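Local coordinates for arfgap-like finger domain containing protein (Cryptosporidium parvum Iowa II, PDB 2OWA), which probably activates GTP hydrolysis by small GTPases of the ADP-ribosylation factor (Arf) family, this piece being its zinc-finger ArfGAP domain, at residues R31-N36 with R91-G96; S63-K68 with K115-A120; K21-F26 with D82-I87. One frame throughout, in Å; residues are numbered along the deposited sequence.

How the contacts relate
Contacts 1 and 3 join the same two helices, 20-32 and 86-94, near different ends. They meet where Phe26 packs on Met92 and Asp93. Contact 3 is buried and joins an arginine to a main-chain carbonyl and an aromatic ring. Contact 1, nearer the centre of the chain, is only partly buried: a salt bridge joins its more exposed residues, two waters bridge the segments, and a buried asparagine packs on a glycine. Contact 2 lies across the chain's centre from both, about 19 Å and 23 Å from them between centres. It is also partly buried, and in it side chains gather round Asp41 beside the zinc site.

Contact 1 of 3, residues R31-N36 with R91-G96; sequences RNRPEN and RMDIGG
Arg33 and Asn36, just beyond helix 20-32, face the last turn of helix 86-94 and the two glycines that follow it, with Asp93 and Gly96 as the touching partners. Met92 takes part through its carbonyl: a water donates to Met92 O and accepts from Asn36 ND2, at 2.9 and 3.1 Å respectively. Asp93 forms the salt bridge of the contact. Its CB starts out away from Arg33, but with CG anti to the backbone N (chi1 -166°) the carboxylate turns back and presents OD1. The arginine chain, extended from CG to NE, arrives end-on at about a right angle to the aspartate. Arg33 NH2 donates to Asp93 OD1 at 2.8 Å on the syn side, somewhat out of the carboxylate plane, while Arg33 NH1 reaches the same oxygen at 3.0 Å. Asp93 O, lying in the guanidinium plane, also accepts from Arg33 NH1 at 3.0 Å on a carbonyl lone pair. Side chain and main chain of one residue thus fix the rotation of the guanidinium. At Gly95, the first residue past the helix, O is reached by a second water that also accepts from Arg33 NH1. Gly96 occupies the N-cap position of helix 97-107, and there Asn36 OD1 lies 3.5 Å from Gly96 CA. That amide is buried and well used: OD1 accepts from Asn97 N, and ND2 donates to Val30 O as well as to the water. The contact lies where helix 20-32 ends, helix 86-94 stops and helix 97-107 begins. Strand 56-58 lies beside it, with Phe57 touching both Asn36 and Met92, and Gly96 is tied by backbone hydrogen bonding to Ala55 just before that strand.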
loop_
_atom_site.group_PDB
_atom_site.type_symbol
_atom_site.label_atom_id
_atom_site.label_comp_id
_atom_site.label_asym_id
_atom_site.label_seq_id
_atom_site.Cartn_x
_atom_site.Cartn_y
_atom_site.Cartn_z
ATOM N N ARG A 31 -2.456 9.004 -5.373
ATOM C CA ARG A 31 -1.588 8.398 -6.416
ATOM C C ARG A 31 -0.695 9.412 -7.103
ATOM O O ARG A 31 0.361 9.045 -7.604
ATOM C CB ARG A 31 -2.422 7.675 -7.490
ATOM C CG ARG A 31 -2.742 6.236 -7.166
ATOM C CD ARG A 31 -3.367 5.487 -8.388
ATOM N NE ARG A 31 -4.282 6.309 -9.206
ATOM C CZ ARG A 31 -5.619 6.226 -9.220
ATOM N NH1 ARG A 31 -6.285 5.369 -8.435
ATOM N NH2 ARG A 31 -6.312 7.024 -10.023
ATOM N N ASN A 32 -1.139 10.673 -7.142
ATOM C CA ASN A 32 -0.402 11.751 -7.794
ATOM C C ASN A 32 0.744 12.272 -6.921
ATOM O O ASN A 32 1.618 12.981 -7.438
ATOM C CB ASN A 32 -1.352 12.902 -8.243
ATOM C CG ASN A 32 -0.623 14.041 -9.019
ATOM O OD1 ASN A 32 -0.446 15.169 -8.505
ATOM N ND2 ASN A 32 -0.196 13.744 -10.252
ATOM N N ARG A 33 0.747 11.949 -5.619
ATOM C CA ARG A 33 1.926 12.242 -4.742
ATOM C C ARG A 33 3.150 11.627 -5.394
ATOM O O ARG A 33 3.098 10.464 -5.801
ATOM C CB ARG A 33 1.748 11.706 -3.323
ATOM C CG ARG A 33 0.657 12.404 -2.587
ATOM C CD ARG A 33 0.542 12.031 -1.129
ATOM N NE ARG A 33 -0.660 12.635 -0.536
ATOM C CZ ARG A 33 -1.248 12.278 0.606
ATOM N NH1 ARG A 33 -0.775 11.293 1.361
ATOM N NH2 ARG A 33 -2.318 12.940 1.026
ATOM N N PRO A 34 4.232 12.422 -5.566
ATOM C CA PRO A 34 5.405 12.017 -6.367
ATOM C C PRO A 34 6.020 10.644 -6.050
ATOM O O PRO A 34 6.354 9.897 -6.982
ATOM C CB PRO A 34 6.428 13.139 -6.125
ATOM C CG PRO A 34 5.831 14.050 -5.129
ATOM C CD PRO A 34 4.353 13.808 -5.082
ATOM N N GLU A 35 6.198 10.316 -4.770
ATOM C CA GLU A 35 6.684 8.973 -4.416
ATOM C C GLU A 35 5.736 7.830 -4.814
ATOM O O GLU A 35 6.194 6.726 -5.000
ATOM C CB GLU A 35 7.038 8.867 -2.924
ATOM C CG GLU A 35 8.305 9.642 -2.522
ATOM C CD GLU A 35 9.584 9.119 -3.176
ATOM O OE1 GLU A 35 9.900 7.913 -2.993
ATOM O OE2 GLU A 35 10.262 9.932 -3.869
ATOM N N ASN A 36 4.435 8.107 -4.960
ATOM C CA ASN A 36 3.448 7.071 -5.324
ATOM C C ASN A 36 3.289 6.850 -6.833
ATOM O O ASN A 36 2.421 6.083 -7.261
ATOM C CB ASN A 36 2.085 7.364 -4.709
ATOM C CG ASN A 36 2.065 7.227 -3.186
ATOM O OD1 ASN A 36 2.857 6.482 -2.593
ATOM N ND2 ASN A 36 1.121 7.913 -2.552
ATOM N N ARG A 91 -5.396 4.928 6.081
ATOM C CA ARG A 91 -4.161 4.153 6.136
ATOM C C ARG A 91 -3.280 4.439 4.930
ATOM O O ARG A 91 -2.093 4.680 5.088
ATOM C CB ARG A 91 -4.425 2.629 6.265
ATOM C CG ARG A 91 -3.127 1.803 6.269
ATOM C CD ARG A 91 -3.403 0.320 6.384
ATOM N NE ARG A 91 -2.225 -0.474 6.729
ATOM C CZ ARG A 91 -1.887 -0.803 7.977
ATOM N NH1 ARG A 91 -2.635 -0.404 9.001
ATOM N NH2 ARG A 91 -0.822 -1.556 8.213
ATOM N N MET A 92 -3.869 4.445 3.733
ATOM C CA MET A 92 -3.159 4.807 2.534
ATOM C C MET A 92 -2.633 6.253 2.569
ATOM O O MET A 92 -1.578 6.549 2.032
ATOM C CB MET A 92 -4.066 4.590 1.314
ATOM C CG MET A 92 -4.329 3.114 0.960
ATOM S SD MET A 92 -2.927 1.984 0.940
ATOM C CE MET A 92 -1.947 2.656 -0.386
ATOM N N ASP A 93 -3.388 7.123 3.235
ATOM C CA ASP A 93 -3.105 8.539 3.309
ATOM C C ASP A 93 -1.889 8.779 4.204
ATOM O O ASP A 93 -0.995 9.561 3.834
ATOM C CB ASP A 93 -4.331 9.287 3.853
ATOM C CG ASP A 93 -4.246 10.809 3.635
ATOM O OD1 ASP A 93 -3.221 11.311 3.106
ATOM O OD2 ASP A 93 -5.226 11.509 4.019
ATOM N N ILE A 94 -1.826 8.089 5.346
ATOM C CA ILE A 94 -0.665 8.259 6.269
ATOM C C ILE A 94 0.567 7.444 5.871
ATOM O O ILE A 94 1.680 7.703 6.373
ATOM C CB ILE A 94 -1.026 7.997 7.755
ATOM C CG1 ILE A 94 -1.505 6.555 7.965
ATOM C CG2 ILE A 94 -2.066 8.989 8.255
ATOM C CD1 ILE A 94 -0.497 5.679 8.571
ATOM N N GLY A 95 0.365 6.472 4.979
ATOM C CA GLY A 95 1.451 5.667 4.450
ATOM C C GLY A 95 2.015 6.247 3.158
ATOM O O GLY A 95 2.435 7.403 3.093
ATOM N N GLY A 96 2.011 5.444 2.103
ATOM C CA GLY A 96 2.570 5.877 0.824
ATOM C C GLY A 96 3.913 5.234 0.564
ATOM O O GLY A 96 4.573 4.724 1.489
HETATM O O HOH W 1 1.927 10.128 1.393
HETATM O O HOH W 2 0.201 8.138 0.450
#

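Contact 2 of 3, residues S63-K68 with K115-A120; sequences SSDHRK and KTKEYA
Lys117 reaches across to His66 and Asp65 of helix 60-67, its CB directed at that helix from a backbone in the left-handed helical region (phi 60°). From CB the chain passes to CG, which lies 3.7 Å from His66 NE2 and somewhat farther from CD2, oblique to the ring. A bend at chi2 (103°) then leads through CD to CE, which packs against Asp65: CE is 3.6 Å from Asp65 CB and equally close to OD2. The surroundings are the four-cysteine zinc finger of the ArfGAP domain, in which Cys39, Cys42, Cys59 and Cys62 bind the metal; the Lys117 side chain comes within about 6 Å of the zinc ion. At the tip, a second bend brings NZ to Lys115 O at 3.0 Å, from above the carbonyl plane, and into a salt bridge with Asp41, between the first two zinc cysteines. Asp65 OD2 stays 4.3 Å from Lys117 NZ, beyond salt-bridge range, though the opposite charges probably still attract. Asp41 also hydrogen-bonds His66 NE2 and Tyr119 OH. The tyrosine oxygen meets the histidine at its edge, with OH 3.3 Å from CE1, while His66 ND1 is held by Ser74 OG.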
loop_
_atom_site.group_PDB
_atom_site.type_symbol
_atom_site.label_atom_id
_atom_site.label_comp_id
_atom_site.label_asym_id
_atom_site.label_seq_id
_atom_site.Cartn_x
_atom_site.Cartn_y
_atom_site.Cartn_z
ATOM N N SER A 63 1.388 -6.714 -8.348
ATOM C CA SER A 63 0.144 -7.091 -7.671
ATOM C C SER A 63 -0.169 -8.592 -7.746
ATOM O O SER A 63 -0.600 -9.163 -6.756
ATOM C CB SER A 63 -1.042 -6.282 -8.190
ATOM O OG SER A 63 -1.270 -6.561 -9.573
ATOM N N SER A 64 0.076 -9.218 -8.903
ATOM C CA SER A 64 -0.086 -10.671 -9.053
ATOM C C SER A 64 0.804 -11.426 -8.125
ATOM O O SER A 64 0.325 -12.308 -7.435
ATOM C CB SER A 64 0.144 -11.164 -10.495
ATOM O OG SER A 64 -0.847 -10.642 -11.354
ATOM N N ASP A 65 2.099 -11.112 -8.124
ATOM C CA ASP A 65 3.033 -11.723 -7.156
ATOM C C ASP A 65 2.570 -11.605 -5.719
ATOM O O ASP A 65 2.592 -12.591 -4.978
ATOM C CB ASP A 65 4.455 -11.170 -7.296
ATOM C CG ASP A 65 5.041 -11.385 -8.708
ATOM O OD1 ASP A 65 4.657 -12.353 -9.411
ATOM O OD2 ASP A 65 5.852 -10.537 -9.131
ATOM N N HIS A 66 2.177 -10.398 -5.310
ATOM C CA HIS A 66 1.632 -10.179 -3.967
ATOM C C HIS A 66 0.379 -11.010 -3.683
ATOM O O HIS A 66 0.194 -11.466 -2.575
ATOM C CB HIS A 66 1.294 -8.710 -3.743
ATOM C CG HIS A 66 2.486 -7.857 -3.464
ATOM N ND1 HIS A 66 2.684 -7.235 -2.253
ATOM C CD2 HIS A 66 3.551 -7.534 -4.236
ATOM C CE1 HIS A 66 3.809 -6.547 -2.288
ATOM N NE2 HIS A 66 4.357 -6.719 -3.483
ATOM N N ARG A 67 -0.477 -11.170 -4.684
ATOM C CA ARG A 67 -1.728 -11.920 -4.525
ATOM C C ARG A 67 -1.492 -13.419 -4.247
ATOM O O ARG A 67 -2.348 -14.086 -3.659
ATOM C CB ARG A 67 -2.662 -11.712 -5.745
ATOM C CG ARG A 67 -3.398 -10.350 -5.769
ATOM C CD ARG A 67 -4.487 -10.252 -6.875
ATOM N NE ARG A 67 -3.942 -10.346 -8.237
ATOM C CZ ARG A 67 -3.582 -9.312 -9.018
ATOM N NH1 ARG A 67 -3.682 -8.057 -8.603
ATOM N NH2 ARG A 67 -3.099 -9.528 -10.237
ATOM N N LYS A 68 -0.340 -13.934 -4.674
ATOM C CA LYS A 68 0.068 -15.314 -4.372
ATOM C C LYS A 68 0.638 -15.520 -2.971
ATOM O O LYS A 68 0.888 -16.642 -2.571
ATOM C CB LYS A 68 1.123 -15.796 -5.361
ATOM C CG LYS A 68 0.758 -15.726 -6.825
ATOM C CD LYS A 68 2.016 -16.094 -7.638
ATOM C CE LYS A 68 1.993 -15.481 -9.032
ATOM N NZ LYS A 68 0.710 -15.787 -9.734
ATOM N N LYS A 115 12.000 -5.533 -5.123
ATOM C CA LYS A 115 11.614 -6.427 -6.197
ATOM C C LYS A 115 11.375 -7.856 -5.715
ATOM O O LYS A 115 10.547 -8.535 -6.253
ATOM C CB LYS A 115 12.668 -6.440 -7.323
ATOM C CG LYS A 115 12.097 -6.963 -8.605
ATOM N N THR A 116 12.118 -8.322 -4.714
ATOM C CA THR A 116 11.978 -9.714 -4.290
ATOM C C THR A 116 10.856 -9.915 -3.272
ATOM O O THR A 116 10.557 -11.069 -2.886
ATOM C CB THR A 116 13.273 -10.242 -3.659
ATOM O OG1 THR A 116 13.559 -9.469 -2.501
ATOM C CG2 THR A 116 14.452 -10.169 -4.661
ATOM N N LYS A 117 10.311 -8.793 -2.791
ATOM C CA LYS A 117 9.257 -8.754 -1.756
ATOM C C LYS A 117 9.715 -9.407 -0.431
ATOM O O LYS A 117 8.891 -9.758 0.423
ATOM C CB LYS A 117 7.954 -9.390 -2.268
ATOM C CG LYS A 117 7.389 -8.777 -3.553
ATOM C CD LYS A 117 7.662 -9.641 -4.822
ATOM C CE LYS A 117 7.064 -9.011 -6.082
ATOM N NZ LYS A 117 7.698 -7.674 -6.449
ATOM N N GLU A 118 11.026 -9.542 -0.261
ATOM C CA GLU A 118 11.594 -9.971 1.032
ATOM C C GLU A 118 11.060 -9.085 2.146
ATOM O O GLU A 118 10.731 -9.603 3.200
ATOM C CB GLU A 118 13.110 -10.009 1.027
ATOM C CG GLU A 118 13.782 -10.439 2.402
ATOM C CD GLU A 118 15.346 -10.527 2.319
ATOM O OE1 GLU A 118 15.880 -11.561 1.902
ATOM O OE2 GLU A 118 16.045 -9.551 2.694
ATOM N N TYR A 119 10.925 -7.779 1.916
ATOM C CA TYR A 119 10.365 -6.886 2.948
ATOM C C TYR A 119 8.995 -7.346 3.459
ATOM O O TYR A 119 8.742 -7.248 4.629
ATOM C CB TYR A 119 10.299 -5.412 2.490
ATOM C CG TYR A 119 9.238 -5.176 1.433
ATOM C CD1 TYR A 119 7.940 -4.832 1.784
ATOM C CD2 TYR A 119 9.545 -5.329 0.071
ATOM C CE1 TYR A 119 6.946 -4.621 0.793
ATOM C CE2 TYR A 119 8.565 -5.116 -0.942
ATOM C CZ TYR A 119 7.251 -4.782 -0.557
ATOM O OH TYR A 119 6.266 -4.552 -1.526
ATOM N N ALA A 120 8.126 -7.817 2.564
ATOM C CA ALA A 120 6.767 -8.191 2.892
ATOM C C ALA A 120 6.706 -9.327 3.918
ATOM O O ALA A 120 5.802 -9.330 4.754
ATOM C CB ALA A 120 5.964 -8.575 1.631
#

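Contact 3 of 3, residues K21-F26 with D82-I87; sequences KLRDNF and DKFTPI
Arg23 makes a buried contact with Asp82 and Phe84, part polar and part packing, between the first turn of helix 20-32 and the extended segment that leads from strand 76-78 into helix 86-94. The polar part is one hydrogen bond to the main chain. Arg23 NE donates to Asp82 O at 3.0 Å, with an N-H...O angle of 155°, and approaches nearly along the C=O axis; the oxygen is slightly tilted from the guanidinium plane. The packing part involves the methylenes just before it. CG and CD of Arg23 each lie 3.7 Å from Phe84 CD2, and CD also comes within 3.9 Å of CE2, so the aliphatic chain meets the ring obliquely at these two carbons. Ring and guanidinium planes stand almost perpendicular, 81° apart, and Phe84 CD2 lies at the guanidinium edge, near its plane. Bends at chi2 (-106°, far from a staggered value) and chi3 bring CD to the ring and NE to the carbonyl. Phe84 is held in turn by an edge-to-face contact with Phe27 of the same long helix, and its backbone hydrogen-bonds Val18, ahead of that helix. The carboxylate of Asp82 plays another part, with CB directed away from Arg23 and OD2 accepting from Ser78 N. Close by, Lys83 NZ forms a salt bridge with Asp20, at the start of the helix. With a main-chain carbonyl as acceptor, the link from NE to residues 82-87 is a charge-assisted hydrogen bond, not a salt bridge, and probably depends chiefly on where the backbone places the oxygen; the arginine serves there both as a directional donor and as a nonpolar surface for an aromatic ring.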
loop_
_atom_site.group_PDB
_atom_site.type_symbol
_atom_site.label_atom_id
_atom_site.label_comp_id
_atom_site.label_asym_id
_atom_site.label_seq_id
_atom_site.Cartn_x
_atom_site.Cartn_y
_atom_site.Cartn_z
ATOM N N LYS A 21 -17.045 7.026 -5.897
ATOM C CA LYS A 21 -16.716 8.378 -6.272
ATOM C C LYS A 21 -15.788 9.006 -5.219
ATOM O O LYS A 21 -14.800 9.654 -5.552
ATOM C CB LYS A 21 -18.028 9.170 -6.410
ATOM C CG LYS A 21 -17.904 10.690 -6.451
ATOM C CD LYS A 21 -19.195 11.310 -6.983
ATOM C CE LYS A 21 -19.306 12.784 -6.611
ATOM N NZ LYS A 21 -19.734 12.917 -5.177
ATOM N N LEU A 22 -16.129 8.835 -3.949
ATOM C CA LEU A 22 -15.253 9.266 -2.863
ATOM C C LEU A 22 -13.888 8.563 -2.973
ATOM O O LEU A 22 -12.850 9.201 -2.886
ATOM C CB LEU A 22 -15.905 9.011 -1.510
ATOM C CG LEU A 22 -15.207 9.673 -0.322
ATOM C CD1 LEU A 22 -16.208 10.011 0.737
ATOM C CD2 LEU A 22 -14.140 8.774 0.251
ATOM N N ARG A 23 -13.919 7.258 -3.184
ATOM C CA ARG A 23 -12.732 6.465 -3.467
ATOM C C ARG A 23 -11.907 7.057 -4.617
ATOM O O ARG A 23 -10.695 7.261 -4.505
ATOM C CB ARG A 23 -13.179 5.052 -3.809
ATOM C CG ARG A 23 -12.168 4.003 -3.540
ATOM C CD ARG A 23 -11.521 3.459 -4.779
ATOM N NE ARG A 23 -12.440 2.718 -5.635
ATOM C CZ ARG A 23 -12.814 3.134 -6.835
ATOM N NH1 ARG A 23 -12.311 4.260 -7.276
ATOM N NH2 ARG A 23 -13.655 2.429 -7.597
ATOM N N ASP A 24 -12.582 7.327 -5.731
ATOM C CA ASP A 24 -11.924 7.892 -6.907
ATOM C C ASP A 24 -11.238 9.216 -6.612
ATOM O O ASP A 24 -10.082 9.381 -6.956
ATOM C CB ASP A 24 -12.929 8.095 -8.040
ATOM C CG ASP A 24 -13.266 6.818 -8.769
ATOM O OD1 ASP A 24 -12.624 5.784 -8.511
ATOM O OD2 ASP A 24 -14.166 6.852 -9.645
ATOM N N ASN A 25 -11.971 10.150 -6.001
ATOM C CA ASN A 25 -11.429 11.442 -5.626
ATOM C C ASN A 25 -10.257 11.316 -4.653
ATOM O O ASN A 25 -9.257 12.066 -4.772
ATOM C CB ASN A 25 -12.530 12.318 -5.003
ATOM C CG ASN A 25 -13.598 12.713 -6.026
ATOM O OD1 ASN A 25 -13.438 12.454 -7.239
ATOM N ND2 ASN A 25 -14.673 13.352 -5.558
ATOM N N PHE A 26 -10.368 10.390 -3.696
ATOM C CA PHE A 26 -9.239 10.169 -2.745
ATOM C C PHE A 26 -7.980 9.640 -3.482
ATOM O O PHE A 26 -6.903 10.203 -3.373
ATOM C CB PHE A 26 -9.638 9.177 -1.660
ATOM C CG PHE A 26 -8.495 8.744 -0.793
ATOM C CD1 PHE A 26 -8.058 9.553 0.247
ATOM C CD2 PHE A 26 -7.801 7.557 -1.070
ATOM C CE1 PHE A 26 -6.973 9.152 1.067
ATOM C CE2 PHE A 26 -6.733 7.159 -0.283
ATOM C CZ PHE A 26 -6.304 7.957 0.773
ATOM N N ASP A 82 -11.550 -1.723 -6.765
ATOM C CA ASP A 82 -12.035 -2.356 -5.544
ATOM C C ASP A 82 -12.803 -1.409 -4.602
ATOM O O ASP A 82 -12.721 -0.178 -4.730
ATOM C CB ASP A 82 -10.867 -3.030 -4.810
ATOM C CG ASP A 82 -10.545 -4.426 -5.375
ATOM O OD1 ASP A 82 -11.429 -5.308 -5.213
ATOM O OD2 ASP A 82 -9.441 -4.647 -5.958
ATOM N N LYS A 83 -13.557 -2.001 -3.668
ATOM C CA LYS A 83 -14.234 -1.273 -2.609
ATOM C C LYS A 83 -13.266 -1.109 -1.403
ATOM O O LYS A 83 -12.442 -1.971 -1.139
ATOM C CB LYS A 83 -15.505 -2.027 -2.165
ATOM C CG LYS A 83 -16.564 -2.358 -3.283
ATOM C CD LYS A 83 -16.982 -1.083 -3.929
ATOM C CE LYS A 83 -18.490 -0.933 -4.078
ATOM N NZ LYS A 83 -18.756 0.456 -4.598
ATOM N N PHE A 84 -13.362 0.020 -0.720
ATOM C CA PHE A 84 -12.512 0.336 0.433
ATOM C C PHE A 84 -13.410 0.784 1.609
ATOM O O PHE A 84 -14.429 1.402 1.365
ATOM C CB PHE A 84 -11.527 1.440 0.047
ATOM C CG PHE A 84 -10.445 0.973 -0.895
ATOM C CD1 PHE A 84 -9.214 0.545 -0.401
ATOM C CD2 PHE A 84 -10.691 0.909 -2.275
ATOM C CE1 PHE A 84 -8.200 0.090 -1.299
ATOM C CE2 PHE A 84 -9.699 0.435 -3.167
ATOM C CZ PHE A 84 -8.476 0.027 -2.676
ATOM N N THR A 85 -13.021 0.464 2.850
ATOM C CA THR A 85 -13.584 1.089 4.034
ATOM C C THR A 85 -12.886 2.429 4.297
ATOM O O THR A 85 -11.777 2.677 3.779
ATOM C CB THR A 85 -13.484 0.204 5.283
ATOM O OG1 THR A 85 -12.115 0.125 5.685
ATOM C CG2 THR A 85 -14.066 -1.178 5.012
ATOM N N PRO A 86 -13.540 3.314 5.073
ATOM C CA PRO A 86 -12.969 4.621 5.351
ATOM C C PRO A 86 -11.611 4.536 6.079
ATOM O O PRO A 86 -10.701 5.296 5.761
ATOM C CB PRO A 86 -14.042 5.300 6.235
ATOM C CG PRO A 86 -15.325 4.596 5.873
ATOM C CD PRO A 86 -14.860 3.150 5.713
ATOM N N ILE A 87 -11.437 3.579 6.989
ATOM C CA ILE A 87 -10.152 3.491 7.697
ATOM C C ILE A 87 -9.003 3.040 6.756
ATOM O O ILE A 87 -7.843 3.347 6.993
ATOM C CB ILE A 87 -10.197 2.604 8.961
ATOM C CG1 ILE A 87 -8.914 2.837 9.791
ATOM C CG2 ILE A 87 -10.445 1.080 8.599
ATOM C CD1 ILE A 87 -8.841 2.010 11.054
#